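PDB 3H9P: putative triphosphoribosyl-dephospho-coA synthase from Archaeoglobus fulgidus DSM 4304, which is probably an ATP-binding enzyme of the CitG family, whose members make the triphosphoribosyl-dephospho-CoA precursor of a prosthetic group, though its own function is unproven. Local coordinates for residues 23-29 against 42-47. Residues are numbered along the deposited sequence; the frame is centred on the assembly and turned at random.
Sequences AFPAFLE and RAVKES
The Glu-29 carboxylate and the Arg-42 guanidinium meet almost perpendicularly, their planes 87° apart. Glu-29 OE1 sits at the guanidinium edge, 2.9 Å from Arg-42 NH1, in a bent salt bridge (N-H...O 134°) that uses the syn side of the carboxylate. The Phe-27 ring has the carbonyl oxygen of Ala-23 over one face, offset toward the rim, and its CE1 comes obliquely to Ala-43 CB at 4.4 Å. With CG anti to the backbone N and the chain extended beyond it, Glu-29 reaches across to the arginine, while its OE2 pairs with Lys-33. Were this glutamate replaced by an alanine, Arg-42 NH1 and Lys-33 would probably each lose the carboxylate they share. A second carboxylate, that of Glu-46, is turned to the start of helix 24-33: its OE1 accepts the N-H of Ala-26 at 3.2 Å, again on the syn side and out of plane. This amide lies in the first turn of the helix, where N-H groups lack a partner within the helix, and the negative charge there probably interacts favourably with the helix dipole. Pro-25 crosses the Glu-46 side chain at a slant, its CB 3.5 Å from OE1 of Glu-46.

Between the charged pairs and the Phe-27 ring the packing is by alanines: Ala-43 CB lies 4.1 Å from the CB atoms of both Ala-23 and Ala-26, consistent with the 8.6 Å separation of the segment axes. Ser-47, just past the helix end, turns OG back to Ala-43 O, which also accepts Ser-47 N from the opposite face of its plane. Helices 24-33 and 36-46 run antiparallel as a hairpin in this all-helical fold, the axes of the two short segments 165° apart; Phe-61 of helix 58-68 packs against Ala-23, Ala-43 and Ser-47, and Ile-68 of the same helix against Phe-27, while helix 92-105 meets Val-44 and Lys-45.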
loop_
_atom_site.group_PDB
_atom_site.type_symbol
_atom_site.label_atom_id
_atom_site.label_comp_id
_atom_site.label_asym_id
_atom_site.label_seq_id
_atom_site.Cartn_x
_atom_site.Cartn_y
_atom_site.Cartn_z
ATOM N N ALA A 23 3.906 -14.092 24.061
ATOM C CA ALA A 23 3.146 -12.855 24.270
ATOM C C ALA A 23 2.031 -12.946 25.316
ATOM O O ALA A 23 1.250 -11.974 25.566
ATOM C CB ALA A 23 2.576 -12.349 22.936
ATOM N N PHE A 24 1.913 -14.111 25.917
ATOM C CA PHE A 24 0.842 -14.306 26.862
ATOM C C PHE A 24 0.771 -13.223 27.986
ATOM O O PHE A 24 -0.307 -12.734 28.266
ATOM C CB PHE A 24 0.919 -15.710 27.437
ATOM C CG PHE A 24 -0.303 -16.124 28.170
ATOM C CD1 PHE A 24 -1.396 -16.610 27.477
ATOM C CD2 PHE A 24 -0.350 -16.036 29.564
ATOM C CE1 PHE A 24 -2.555 -16.998 28.187
ATOM C CE2 PHE A 24 -1.459 -16.457 30.281
ATOM C CZ PHE A 24 -2.564 -16.939 29.598
ATOM N N PRO A 25 1.912 -12.851 28.610
ATOM C CA PRO A 25 1.825 -11.748 29.576
ATOM C C PRO A 25 1.243 -10.438 29.015
ATOM O O PRO A 25 0.498 -9.757 29.733
ATOM C CB PRO A 25 3.283 -11.522 30.028
ATOM C CG PRO A 25 3.963 -12.845 29.801
ATOM C CD PRO A 25 3.269 -13.442 28.563
ATOM N N ALA A 26 1.591 -10.081 27.773
ATOM C CA ALA A 26 0.993 -8.932 27.088
ATOM C C ALA A 26 -0.512 -9.108 26.937
ATOM O O ALA A 26 -1.279 -8.166 27.139
ATOM C CB ALA A 26 1.614 -8.767 25.687
ATOM N N PHE A 27 -0.929 -10.323 26.576
ATOM C CA PHE A 27 -2.347 -10.619 26.420
ATOM C C PHE A 27 -3.108 -10.441 27.728
ATOM O O PHE A 27 -4.209 -9.875 27.729
ATOM C CB PHE A 27 -2.584 -12.031 25.863
ATOM C CG PHE A 27 -2.154 -12.221 24.438
ATOM C CD1 PHE A 27 -2.089 -11.156 23.550
ATOM C CD2 PHE A 27 -1.831 -13.482 23.975
ATOM C CE1 PHE A 27 -1.696 -11.342 22.208
ATOM C CE2 PHE A 27 -1.436 -13.672 22.632
ATOM C CZ PHE A 27 -1.365 -12.580 21.768
ATOM N N LEU A 28 -2.537 -10.900 28.840
ATOM C CA LEU A 28 -3.157 -10.696 30.167
ATOM C C LEU A 28 -3.268 -9.199 30.493
ATOM O O LEU A 28 -4.288 -8.724 31.015
ATOM C CB LEU A 28 -2.400 -11.445 31.260
ATOM C CG LEU A 28 -2.389 -12.989 31.198
ATOM C CD1 LEU A 28 -1.632 -13.578 32.365
ATOM C CD2 LEU A 28 -3.822 -13.561 31.136
ATOM N N GLU A 29 -2.242 -8.452 30.119
ATOM C CA GLU A 29 -2.304 -7.010 30.265
ATOM C C GLU A 29 -3.454 -6.352 29.447
ATOM O O GLU A 29 -4.189 -5.534 29.971
ATOM C CB GLU A 29 -0.937 -6.405 29.978
ATOM C CG GLU A 29 -0.903 -4.938 30.017
ATOM C CD GLU A 29 0.517 -4.386 30.238
ATOM O OE1 GLU A 29 1.510 -5.042 29.813
ATOM O OE2 GLU A 29 0.626 -3.304 30.862
ATOM N N ARG A 42 3.407 -4.093 22.864
ATOM C CA ARG A 42 3.948 -4.967 23.897
ATOM C C ARG A 42 4.026 -6.400 23.398
ATOM O O ARG A 42 5.071 -7.063 23.542
ATOM C CB ARG A 42 3.096 -4.879 25.160
ATOM C CG ARG A 42 3.662 -3.836 26.154
ATOM C CD ARG A 42 2.611 -2.993 26.888
ATOM N NE ARG A 42 3.240 -1.870 27.578
ATOM C CZ ARG A 42 3.670 -1.886 28.845
ATOM N NH1 ARG A 42 3.534 -2.974 29.596
ATOM N NH2 ARG A 42 4.238 -0.798 29.369
ATOM N N ALA A 43 2.948 -6.877 22.791
ATOM C CA ALA A 43 2.945 -8.233 22.257
ATOM C C ALA A 43 4.116 -8.408 21.324
ATOM O O ALA A 43 4.822 -9.407 21.398
ATOM C CB ALA A 43 1.606 -8.575 21.543
ATOM N N VAL A 44 4.329 -7.421 20.462
ATOM C CA VAL A 44 5.385 -7.523 19.461
ATOM C C VAL A 44 6.753 -7.503 20.110
ATOM O O VAL A 44 7.608 -8.325 19.784
ATOM C CB VAL A 44 5.280 -6.403 18.369
ATOM C CG1 VAL A 44 6.523 -6.380 17.493
ATOM C CG2 VAL A 44 4.042 -6.596 17.533
ATOM N N LYS A 45 6.978 -6.544 21.009
ATOM C CA LYS A 45 8.264 -6.489 21.694
ATOM C C LYS A 45 8.484 -7.795 22.460
ATOM O O LYS A 45 9.575 -8.358 22.440
ATOM C CB LYS A 45 8.335 -5.291 22.622
ATOM C CG LYS A 45 8.429 -3.956 21.902
ATOM C CD LYS A 45 8.574 -2.824 22.906
ATOM C CE LYS A 45 8.614 -1.479 22.237
ATOM N NZ LYS A 45 9.146 -0.442 23.169
ATOM N N GLU A 46 7.433 -8.316 23.076
ATOM C CA GLU A 46 7.596 -9.462 23.966
ATOM C C GLU A 46 8.008 -10.730 23.258
ATOM O O GLU A 46 9.033 -11.315 23.581
ATOM C CB GLU A 46 6.342 -9.710 24.811
ATOM C CG GLU A 46 6.418 -9.038 26.147
ATOM C CD GLU A 46 5.253 -9.361 27.064
ATOM O OE1 GLU A 46 4.655 -10.476 26.966
ATOM O OE2 GLU A 46 4.950 -8.474 27.908
ATOM N N SER A 47 7.196 -11.155 22.297
ATOM C CA SER A 47 7.422 -12.419 21.636
ATOM C C SER A 47 8.624 -12.345 20.676
ATOM O O SER A 47 8.862 -13.265 19.887
ATOM C CB SER A 47 6.161 -12.838 20.912
ATOM O OG SER A 47 5.862 -11.894 19.920
#